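Local coordinates for protein endonuclease and methylase LlaGI (Lactococcus lactis, PDB 5FFJ) that recognises a specific DNA sequence, probably methylates it, and probably couples ATP-driven movement along DNA to cleavage when its nuclease domain, deleted here, is present, at residues A[64-69]-A[170-175]; A[94-99]-A[147-152]; A[1181-1186]-A[1259-1264]. One frame throughout, in Å; residues are numbered along the deposited sequence.

Contact 1. Residues A[64-69]-A[170-175]; sequences FKVLYL and FIISDE
Tyr68 sets its ring obliquely against the CG2 methyl of Ile172, with CE2 3.5 Å from that CG2, and the same ring continues alongside CB of Asp174. These residues stand on adjacent parallel strands, 64-69 and 170-174, in the RecA-like P-loop ATPase sheet; the second ends at Asp174, which with Glu175 just beyond it opens the DEAH box (Walker B, helicase motif II). With CG anti to its backbone N (chi1 -163°), Tyr68 leans toward the partner strand, and its OH makes a weak hydrogen bond to Gln209 on the next strand but one. On the same face Phe64 brings CZ to 3.7 Å from CB of Phe170, Val66 lies beside Phe170, and CG1 of Ile172 sits over one face of the Phe170 ring. On the other face Leu67 runs side by side with Ile171, CD2 3.9 Å from CG2. Branched and aromatic residues suit a central strand packed on both sides. After a weak bond from Phe170 N to Lys65 O, Leu67 and Leu69 carry the pairing: Leu67 N gives to Phe170 O, and Ile172 N to Leu67 O at 2.6 Å, nearly along the C=O axis. Leu69 N then donates to Ile172 O at 2.8 Å, and Asp174 N to Leu69 O at 3.2 Å, so pairing continues as far as Asp174, the first acid of the box. There Glu175 turns into left-handed backbone angles, and its N donates to Asp174 OD1 at 2.6 Å from above the carboxylate plane.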
loop_
_atom_site.group_PDB
_atom_site.type_symbol
_atom_site.label_atom_id
_atom_site.label_comp_id
_atom_site.label_asym_id
_atom_site.label_seq_id
_atom_site.Cartn_x
_atom_site.Cartn_y
_atom_site.Cartn_z
ATOM N N PHE A 64 39.272 -39.935 -8.325
ATOM C CA PHE A 64 38.299 -38.852 -8.443
ATOM C C PHE A 64 38.063 -38.510 -9.920
ATOM O O PHE A 64 38.984 -38.106 -10.626
ATOM C CB PHE A 64 38.796 -37.634 -7.652
ATOM C CG PHE A 64 37.860 -36.461 -7.676
ATOM C CD1 PHE A 64 36.702 -36.461 -6.915
ATOM C CD2 PHE A 64 38.149 -35.353 -8.449
ATOM C CE1 PHE A 64 35.844 -35.375 -6.937
ATOM C CE2 PHE A 64 37.298 -34.266 -8.475
ATOM C CZ PHE A 64 36.145 -34.276 -7.717
ATOM N N LYS A 65 36.821 -38.668 -10.381
ATOM C CA LYS A 65 36.511 -38.579 -11.810
ATOM C C LYS A 65 35.918 -37.214 -12.155
ATOM O O LYS A 65 34.911 -36.799 -11.579
ATOM C CB LYS A 65 35.553 -39.707 -12.233
ATOM C CG LYS A 65 36.134 -41.114 -12.063
ATOM C CD LYS A 65 35.963 -41.633 -10.640
ATOM C CE LYS A 65 34.688 -42.448 -10.480
ATOM N NZ LYS A 65 34.090 -42.271 -9.126
ATOM N N VAL A 66 36.565 -36.524 -13.092
ATOM C CA VAL A 66 36.132 -35.205 -13.544
ATOM C C VAL A 66 35.800 -35.230 -15.034
ATOM O O VAL A 66 36.517 -35.844 -15.827
ATOM C CB VAL A 66 37.217 -34.138 -13.281
ATOM C CG1 VAL A 66 36.885 -32.827 -13.992
ATOM C CG2 VAL A 66 37.379 -33.905 -11.786
ATOM N N LEU A 67 34.711 -34.562 -15.404
ATOM C CA LEU A 67 34.362 -34.360 -16.805
ATOM C C LEU A 67 34.480 -32.882 -17.150
ATOM O O LEU A 67 33.757 -32.050 -16.601
ATOM C CB LEU A 67 32.943 -34.861 -17.099
ATOM C CG LEU A 67 32.484 -34.723 -18.556
ATOM C CD1 LEU A 67 33.306 -35.619 -19.474
ATOM C CD2 LEU A 67 30.997 -35.024 -18.701
ATOM N N TYR A 68 35.397 -32.564 -18.059
ATOM C CA TYR A 68 35.617 -31.186 -18.478
ATOM C C TYR A 68 35.146 -30.989 -19.914
ATOM O O TYR A 68 35.841 -31.349 -20.866
ATOM C CB TYR A 68 37.095 -30.813 -18.343
ATOM C CG TYR A 68 37.340 -29.323 -18.351
ATOM C CD1 TYR A 68 37.514 -28.633 -19.543
ATOM C CD2 TYR A 68 37.393 -28.605 -17.164
ATOM C CE1 TYR A 68 37.736 -27.270 -19.552
ATOM C CE2 TYR A 68 37.616 -27.243 -17.162
ATOM C CZ TYR A 68 37.787 -26.580 -18.359
ATOM O OH TYR A 68 38.008 -25.222 -18.364
ATOM N N LEU A 69 33.955 -30.417 -20.059
ATOM C CA LEU A 69 33.345 -30.223 -21.367
ATOM C C LEU A 69 33.741 -28.877 -21.953
ATOM O O LEU A 69 33.853 -27.885 -21.233
ATOM C CB LEU A 69 31.826 -30.336 -21.267
ATOM C CG LEU A 69 31.336 -31.727 -20.865
ATOM C CD1 LEU A 69 29.888 -31.664 -20.461
ATOM C CD2 LEU A 69 31.516 -32.721 -22.004
ATOM N N PHE A 170 32.515 -35.162 -10.481
ATOM C CA PHE A 170 32.463 -33.736 -10.782
ATOM C C PHE A 170 32.330 -33.544 -12.290
ATOM O O PHE A 170 32.934 -34.285 -13.066
ATOM C CB PHE A 170 33.724 -33.039 -10.256
ATOM C CG PHE A 170 33.577 -31.552 -10.023
ATOM C CD1 PHE A 170 32.336 -30.964 -9.828
ATOM C CD2 PHE A 170 34.702 -30.742 -9.994
ATOM C CE1 PHE A 170 32.223 -29.600 -9.612
ATOM C CE2 PHE A 170 34.593 -29.379 -9.781
ATOM C CZ PHE A 170 33.354 -28.809 -9.590
ATOM N N ILE A 171 31.526 -32.567 -12.702
ATOM C CA ILE A 171 31.387 -32.230 -14.116
ATOM C C ILE A 171 31.518 -30.721 -14.296
ATOM O O ILE A 171 30.896 -29.946 -13.569
ATOM C CB ILE A 171 30.039 -32.720 -14.693
ATOM C CG1 ILE A 171 29.947 -34.245 -14.572
ATOM C CG2 ILE A 171 29.890 -32.286 -16.152
ATOM C CD1 ILE A 171 28.711 -34.858 -15.197
ATOM N N ILE A 172 32.331 -30.319 -15.269
ATOM C CA ILE A 172 32.639 -28.912 -15.496
ATOM C C ILE A 172 32.344 -28.504 -16.938
ATOM O O ILE A 172 32.922 -29.048 -17.879
ATOM C CB ILE A 172 34.117 -28.610 -15.167
ATOM C CG1 ILE A 172 34.385 -28.861 -13.679
ATOM C CG2 ILE A 172 34.467 -27.171 -15.527
ATOM C CD1 ILE A 172 35.845 -28.768 -13.283
ATOM N N SER A 173 31.445 -27.536 -17.090
ATOM C CA SER A 173 31.116 -26.978 -18.395
ATOM C C SER A 173 31.758 -25.599 -18.542
ATOM O O SER A 173 31.395 -24.664 -17.826
ATOM C CB SER A 173 29.594 -26.879 -18.579
ATOM O OG SER A 173 28.946 -28.092 -18.236
ATOM N N ASP A 174 32.714 -25.481 -19.462
ATOM C CA ASP A 174 33.363 -24.200 -19.745
ATOM C C ASP A 174 32.651 -23.550 -20.931
ATOM O O ASP A 174 32.042 -24.245 -21.745
ATOM C CB ASP A 174 34.862 -24.381 -20.034
ATOM C CG ASP A 174 35.592 -23.057 -20.210
ATOM O OD1 ASP A 174 35.048 -22.010 -19.796
ATOM O OD2 ASP A 174 36.715 -23.065 -20.755
ATOM N N GLU A 175 32.726 -22.222 -21.014
ATOM C CA GLU A 175 31.994 -21.458 -22.024
ATOM C C GLU A 175 30.513 -21.810 -21.919
ATOM O O GLU A 175 29.837 -22.047 -22.921
ATOM C CB GLU A 175 32.540 -21.737 -23.431
ATOM C CG GLU A 175 34.054 -21.551 -23.559
ATOM C CD GLU A 175 34.514 -20.151 -23.188
ATOM O OE1 GLU A 175 34.955 -19.954 -22.036
ATOM O OE2 GLU A 175 34.443 -19.249 -24.052
#

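Contact 2. Residues A[94-99]-A[147-152]; sequences MAVTSD and VFSTYQ
Met94 and Val147 stand side by side on neighbouring parallel strands, the thioether SD of Met94 3.8 Å from CG2 of Val147. CB of Met94 rests on both methyls of Val147, and the chain, extended beyond CG, runs on past them. Val96 crosses Val147 at about a right angle, CG1 to CG1 at 4.0 Å, and turns its other methyl, CG2, onto the side chain of Ser149. Two backbone bonds fasten the strands: Phe148 N donates to Met94 O at 2.6 Å, and Val96 N to Phe148 O at 3.2 Å, each donor lying nearly along the carbonyl axis. Phe148 points to the opposite face of the sheet with Ala95, and Met94 O lies in the plane of its ring, at the edge. Beyond Val96 the chains part, and Thr97 OG1 comes no nearer than 4.0 Å to Thr150 CG2.

The next shell explains these postures. Strands 91-96 and 144-150 are joined through helix 125-137 as a beta-alpha-beta crossover in the P-loop ATPase sheet, and that helix packs on Met94 and Val96. On the other face, helix 73-86 covers Phe148, whose ring meets Trp83 edge-to-face. Small Ala95 suits its place beside so bulky a neighbour. Where strand 144-150 ends, Ser149 OG donates to Thr150 O at 3.0 Å, while Thr150 OG1 bonds to Ser153 OG. The chemistry is therefore divided: apolar side chains and backbone amides hold the two strands together, whereas hydroxyls gather at the C-terminal end of 144-150, where they can satisfy backbone and side-chain polar groups as the chain turns away.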
loop_
_atom_site.group_PDB
_atom_site.type_symbol
_atom_site.label_atom_id
_atom_site.label_comp_id
_atom_site.label_asym_id
_atom_site.label_seq_id
_atom_site.Cartn_x
_atom_site.Cartn_y
_atom_site.Cartn_z
ATOM N N MET A 94 42.277 -37.848 -20.111
ATOM C CA MET A 94 41.537 -38.523 -21.170
ATOM C C MET A 94 40.959 -37.507 -22.143
ATOM O O MET A 94 40.297 -36.550 -21.741
ATOM C CB MET A 94 40.411 -39.374 -20.589
ATOM C CG MET A 94 40.740 -40.846 -20.464
ATOM S SD MET A 94 39.334 -41.801 -19.863
ATOM C CE MET A 94 40.031 -43.447 -19.832
ATOM N N ALA A 95 41.225 -37.723 -23.426
ATOM C CA ALA A 95 40.647 -36.914 -24.487
ATOM C C ALA A 95 39.632 -37.737 -25.262
ATOM O O ALA A 95 39.839 -38.929 -25.484
ATOM C CB ALA A 95 41.731 -36.407 -25.413
ATOM N N VAL A 96 38.529 -37.110 -25.658
ATOM C CA VAL A 96 37.597 -37.745 -26.578
ATOM C C VAL A 96 37.364 -36.780 -27.735
ATOM O O VAL A 96 36.981 -35.625 -27.538
ATOM C CB VAL A 96 36.262 -38.143 -25.884
ATOM C CG1 VAL A 96 36.527 -38.846 -24.566
ATOM C CG2 VAL A 96 35.397 -36.945 -25.616
ATOM N N THR A 97 37.653 -37.250 -28.945
ATOM C CA THR A 97 37.630 -36.411 -30.140
ATOM C C THR A 97 37.959 -37.268 -31.370
ATOM O O THR A 97 38.551 -38.345 -31.247
ATOM C CB THR A 97 38.641 -35.224 -30.024
ATOM O OG1 THR A 97 38.370 -34.457 -28.844
ATOM C CG2 THR A 97 38.557 -34.294 -31.218
ATOM N N SER A 98 37.548 -36.792 -32.544
ATOM C CA SER A 98 37.859 -37.436 -33.822
ATOM C C SER A 98 39.232 -37.010 -34.362
ATOM O O SER A 98 39.504 -37.140 -35.558
ATOM C CB SER A 98 36.775 -37.103 -34.853
ATOM O OG SER A 98 36.694 -35.705 -35.057
ATOM N N ASP A 99 40.088 -36.498 -33.477
ATOM C CA ASP A 99 41.461 -36.130 -33.832
ATOM C C ASP A 99 42.435 -36.751 -32.838
ATOM O O ASP A 99 42.431 -36.407 -31.657
ATOM C CB ASP A 99 41.644 -34.605 -33.863
ATOM C CG ASP A 99 43.077 -34.193 -34.176
ATOM O OD1 ASP A 99 43.481 -34.282 -35.354
ATOM O OD2 ASP A 99 43.796 -33.771 -33.246
ATOM N N VAL A 147 38.564 -36.480 -17.679
ATOM C CA VAL A 147 38.204 -36.720 -19.068
ATOM C C VAL A 147 37.809 -35.410 -19.741
ATOM O O VAL A 147 36.745 -34.857 -19.464
ATOM C CB VAL A 147 37.042 -37.724 -19.180
ATOM C CG1 VAL A 147 36.772 -38.072 -20.639
ATOM C CG2 VAL A 147 37.347 -38.985 -18.380
ATOM N N PHE A 148 38.675 -34.914 -20.618
ATOM C CA PHE A 148 38.382 -33.713 -21.393
ATOM C C PHE A 148 37.599 -34.088 -22.645
ATOM O O PHE A 148 38.036 -34.937 -23.423
ATOM C CB PHE A 148 39.673 -32.983 -21.765
ATOM C CG PHE A 148 40.439 -32.466 -20.581
ATOM C CD1 PHE A 148 41.226 -33.317 -19.823
ATOM C CD2 PHE A 148 40.373 -31.129 -20.225
ATOM C CE1 PHE A 148 41.936 -32.843 -18.735
ATOM C CE2 PHE A 148 41.078 -30.650 -19.137
ATOM C CZ PHE A 148 41.860 -31.509 -18.392
ATOM N N SER A 149 36.444 -33.455 -22.836
ATOM C CA SER A 149 35.544 -33.823 -23.926
ATOM C C SER A 149 34.891 -32.627 -24.606
ATOM O O SER A 149 34.719 -31.569 -24.006
ATOM C CB SER A 149 34.450 -34.755 -23.407
ATOM O OG SER A 149 33.453 -34.976 -24.388
ATOM N N THR A 150 34.522 -32.818 -25.868
ATOM C CA THR A 150 33.769 -31.817 -26.608
ATOM C C THR A 150 32.280 -32.017 -26.366
ATOM O O THR A 150 31.826 -33.146 -26.174
ATOM C CB THR A 150 34.055 -31.890 -28.119
ATOM O OG1 THR A 150 33.695 -33.187 -28.612
ATOM C CG2 THR A 150 35.528 -31.638 -28.400
ATOM N N TYR A 151 31.524 -30.924 -26.367
ATOM C CA TYR A 151 30.074 -31.009 -26.238
ATOM C C TYR A 151 29.471 -31.795 -27.395
ATOM O O TYR A 151 28.426 -32.427 -27.248
ATOM C CB TYR A 151 29.441 -29.617 -26.194
ATOM C CG TYR A 151 29.779 -28.801 -24.969
ATOM C CD1 TYR A 151 29.066 -28.958 -23.785
ATOM C CD2 TYR A 151 30.795 -27.858 -25.001
ATOM C CE1 TYR A 151 29.370 -28.207 -22.664
ATOM C CE2 TYR A 151 31.103 -27.103 -23.889
ATOM C CZ TYR A 151 30.390 -27.280 -22.724
ATOM O OH TYR A 151 30.704 -26.521 -21.620
ATOM N N GLN A 152 30.136 -31.751 -28.546
ATOM C CA GLN A 152 29.583 -32.330 -29.763
ATOM C C GLN A 152 29.461 -33.846 -29.644
ATOM O O GLN A 152 28.461 -34.431 -30.059
ATOM C CB GLN A 152 30.441 -31.991 -30.989
ATOM C CG GLN A 152 31.322 -30.758 -30.889
ATOM C CD GLN A 152 30.573 -29.504 -30.486
ATOM O OE1 GLN A 152 29.345 -29.445 -30.544
ATOM N NE2 GLN A 152 31.321 -28.488 -30.071
#

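Contact 3. Residues A[1181-1186]-A[1259-1264]; sequences INISGQ and KDLPRI. With nucleotides of chain B.
Ile1183, near the end of strand 1180-1184, is the first residue along 1181-1186 to reach the other segment. Its CG1 lies between the backbone N and the carbonyl carbon (chi1 52°), and the extended chain carries CD1 outward. That methyl meets CD1 of Leu1261 at 3.6 Å, the two side chains crossing at about a right angle, and approaches CD of Pro1262 tip to tip at 3.8 Å. The branched, wholly aliphatic isoleucine suits a strand position whose tip meets only carbon here. The chain then passes through Ser1184 and Gly1185 to Gln1186, whose positive phi (31°) swings the backbone round. Gln1186 CG lies 4.0 Å from CA of Asp1260, so its aliphatic part packs on the backbone just past helix 1254-1259. Between the two segments the contact is van der Waals packing. The amide end of Gln1186 lies beside the DNA: CD is 3.5 Å, and NE2 3.7 Å, from OP2 of nucleotide DT8 of chain B. A neutral amide can lie against a phosphate without charge repulsion, consistent with a backbone contact within the specificity domain. Around it, strand 1180-1184 runs between antiparallel strands 1194-1197 and 1210-1214, with Arg1211 of the latter touching both Ile1183 and Leu1261. From the other segment, Lys1259 at the helix end forms a salt bridge with Asp927, in the methylase part of the chain, and the short, weakly bonded strand 1263-1264 pairs antiparallel with 1044-1045.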
loop_
_atom_site.group_PDB
_atom_site.type_symbol
_atom_site.label_atom_id
_atom_site.label_comp_id
_atom_site.label_asym_id
_atom_site.label_seq_id
_atom_site.Cartn_x
_atom_site.Cartn_y
_atom_site.Cartn_z
ATOM N N ILE A 1181 -38.451 2.775 7.561
ATOM C CA ILE A 1181 -38.112 3.657 6.456
ATOM C C ILE A 1181 -36.627 3.977 6.500
ATOM O O ILE A 1181 -36.197 4.819 7.287
ATOM C CB ILE A 1181 -38.914 4.972 6.508
ATOM C CG1 ILE A 1181 -40.413 4.676 6.519
ATOM C CG2 ILE A 1181 -38.555 5.867 5.327
ATOM C CD1 ILE A 1181 -41.273 5.891 6.767
ATOM N N ASN A 1182 -35.841 3.305 5.668
ATOM C CA ASN A 1182 -34.426 3.630 5.572
ATOM C C ASN A 1182 -34.230 4.978 4.892
ATOM O O ASN A 1182 -34.950 5.321 3.954
ATOM C CB ASN A 1182 -33.659 2.550 4.810
ATOM C CG ASN A 1182 -33.695 1.207 5.506
ATOM O OD1 ASN A 1182 -33.142 1.042 6.593
ATOM N ND2 ASN A 1182 -34.336 0.232 4.875
ATOM N N ILE A 1183 -33.255 5.737 5.378
ATOM C CA ILE A 1183 -32.928 7.035 4.800
ATOM C C ILE A 1183 -31.422 7.257 4.749
ATOM O O ILE A 1183 -30.673 6.667 5.532
ATOM C CB ILE A 1183 -33.562 8.192 5.604
ATOM C CG1 ILE A 1183 -33.206 8.061 7.089
ATOM C CG2 ILE A 1183 -35.076 8.218 5.410
ATOM C CD1 ILE A 1183 -33.574 9.272 7.919
ATOM N N SER A 1184 -30.983 8.109 3.826
ATOM C CA SER A 1184 -29.602 8.569 3.817
ATOM C C SER A 1184 -29.344 9.229 5.165
ATOM O O SER A 1184 -30.241 9.860 5.728
ATOM C CB SER A 1184 -29.339 9.545 2.664
ATOM O OG SER A 1184 -29.880 9.074 1.443
ATOM N N GLY A 1185 -28.131 9.079 5.685
ATOM C CA GLY A 1185 -27.819 9.548 7.021
ATOM C C GLY A 1185 -26.715 10.580 7.072
ATOM O O GLY A 1185 -25.637 10.378 6.521
ATOM N N GLN A 1186 -27.040 11.709 7.694
ATOM C CA GLN A 1186 -26.074 12.626 8.292
ATOM C C GLN A 1186 -24.699 12.689 7.596
ATOM O O GLN A 1186 -23.705 12.159 8.096
ATOM C CB GLN A 1186 -25.916 12.242 9.775
ATOM C CG GLN A 1186 -26.451 13.286 10.758
ATOM C CD GLN A 1186 -26.818 12.694 12.110
ATOM O OE1 GLN A 1186 -27.434 11.630 12.188
ATOM N NE2 GLN A 1186 -26.448 13.388 13.180
ATOM N N LYS A 1259 -27.006 17.163 6.325
ATOM C CA LYS A 1259 -26.247 17.480 7.528
ATOM C C LYS A 1259 -26.982 17.166 8.830
ATOM O O LYS A 1259 -26.425 17.340 9.915
ATOM C CB LYS A 1259 -25.843 18.957 7.498
ATOM C CG LYS A 1259 -24.859 19.277 6.386
ATOM C CD LYS A 1259 -24.390 20.716 6.426
ATOM C CE LYS A 1259 -23.079 20.866 5.675
ATOM N NZ LYS A 1259 -22.841 22.259 5.220
ATOM N N ASP A 1260 -28.218 16.689 8.732
ATOM C CA ASP A 1260 -28.957 16.278 9.924
ATOM C C ASP A 1260 -30.203 15.481 9.556
ATOM O O ASP A 1260 -30.645 15.483 8.409
ATOM C CB ASP A 1260 -29.336 17.503 10.768
ATOM C CG ASP A 1260 -29.788 17.137 12.173
ATOM O OD1 ASP A 1260 -30.706 16.300 12.317
ATOM O OD2 ASP A 1260 -29.218 17.684 13.139
ATOM N N LEU A 1261 -30.743 14.781 10.548
ATOM C CA LEU A 1261 -31.955 13.988 10.382
ATOM C C LEU A 1261 -33.092 14.859 9.856
ATOM O O LEU A 1261 -33.256 15.990 10.313
ATOM C CB LEU A 1261 -32.339 13.351 11.718
ATOM C CG LEU A 1261 -33.163 12.065 11.735
ATOM C CD1 LEU A 1261 -32.477 10.956 10.960
ATOM C CD2 LEU A 1261 -33.384 11.640 13.179
ATOM N N PRO A 1262 -33.880 14.340 8.894
ATOM C CA PRO A 1262 -34.933 15.148 8.262
ATOM C C PRO A 1262 -35.945 15.744 9.235
ATOM O O PRO A 1262 -36.151 15.221 10.329
ATOM C CB PRO A 1262 -35.630 14.152 7.329
ATOM C CG PRO A 1262 -34.610 13.123 7.043
ATOM C CD PRO A 1262 -33.784 13.001 8.282
ATOM N N ARG A 1263 -36.559 16.846 8.816
ATOM C CA ARG A 1263 -37.672 17.454 9.532
ATOM C C ARG A 1263 -38.849 17.583 8.577
ATOM O O ARG A 1263 -38.721 18.159 7.498
ATOM C CB ARG A 1263 -37.291 18.826 10.093
ATOM C CG ARG A 1263 -36.056 18.814 10.979
ATOM C CD ARG A 1263 -35.827 20.158 11.649
ATOM N NE ARG A 1263 -35.500 20.003 13.068
ATOM C CZ ARG A 1263 -36.317 20.291 14.080
ATOM N NH1 ARG A 1263 -37.537 20.771 13.863
ATOM N NH2 ARG A 1263 -35.908 20.105 15.327
ATOM N N ILE A 1264 -39.993 17.040 8.979
ATOM C CA ILE A 1264 -41.175 17.013 8.128
ATOM C C ILE A 1264 -42.074 18.222 8.396
ATOM O O ILE A 1264 -42.475 18.450 9.539
ATOM C CB ILE A 1264 -41.975 15.713 8.344
ATOM C CG1 ILE A 1264 -41.393 14.583 7.497
ATOM C CG2 ILE A 1264 -43.443 15.899 7.963
ATOM C CD1 ILE A 1264 -39.920 14.335 7.705
ATOM P P DT B 8 -22.367 11.819 13.025
ATOM O OP1 DT B 8 -22.368 13.223 13.495
ATOM O OP2 DT B 8 -23.570 11.283 12.350
ATOM O "O5'" DT B 8 -21.122 11.598 12.043
ATOM C "C5'" DT B 8 -19.784 11.654 12.554
ATOM C "C4'" DT B 8 -18.776 11.203 11.507
ATOM O "O4'" DT B 8 -18.463 9.786 11.709
ATOM C "C3'" DT B 8 -19.256 11.297 10.063
ATOM O "O3'" DT B 8 -18.163 11.539 9.178
ATOM C "C2'" DT B 8 -19.865 9.921 9.860
ATOM C "C1'" DT B 8 -18.817 9.058 10.541
ATOM N N1 DT B 8 -19.266 7.664 10.930
ATOM C C2 DT B 8 -18.316 6.677 11.091
ATOM O O2 DT B 8 -17.124 6.865 10.936
ATOM N N3 DT B 8 -18.811 5.455 11.448
ATOM C C4 DT B 8 -20.126 5.117 11.651
ATOM O O4 DT B 8 -20.457 3.984 11.969
ATOM C C5 DT B 8 -21.080 6.189 11.460
ATOM C C7 DT B 8 -22.554 5.947 11.647
ATOM C C6 DT B 8 -20.609 7.396 11.113
#

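How the contacts relate
From the N terminus, strand 64-70 opens the first loop, which contact 1 closes about a hundred residues later at 170-175. Contact 2 opens and closes within that span, joining 94-99 to 147-152. The two are coupled because strand 144-150 lies between 91-96 and 64-70: Val147 N and Val66 O sit 2.8 Å apart, a probable hydrogen bond, and Tyr151 OH probably bonds to Asp174 O. Together they order four neighbouring strands of the ATPase sheet. Contact 3 follows in series, far along the chain in the specificity domain, its centre about 83 Å from that of contact 1, and ties a sheet to a helix end beside the DNA.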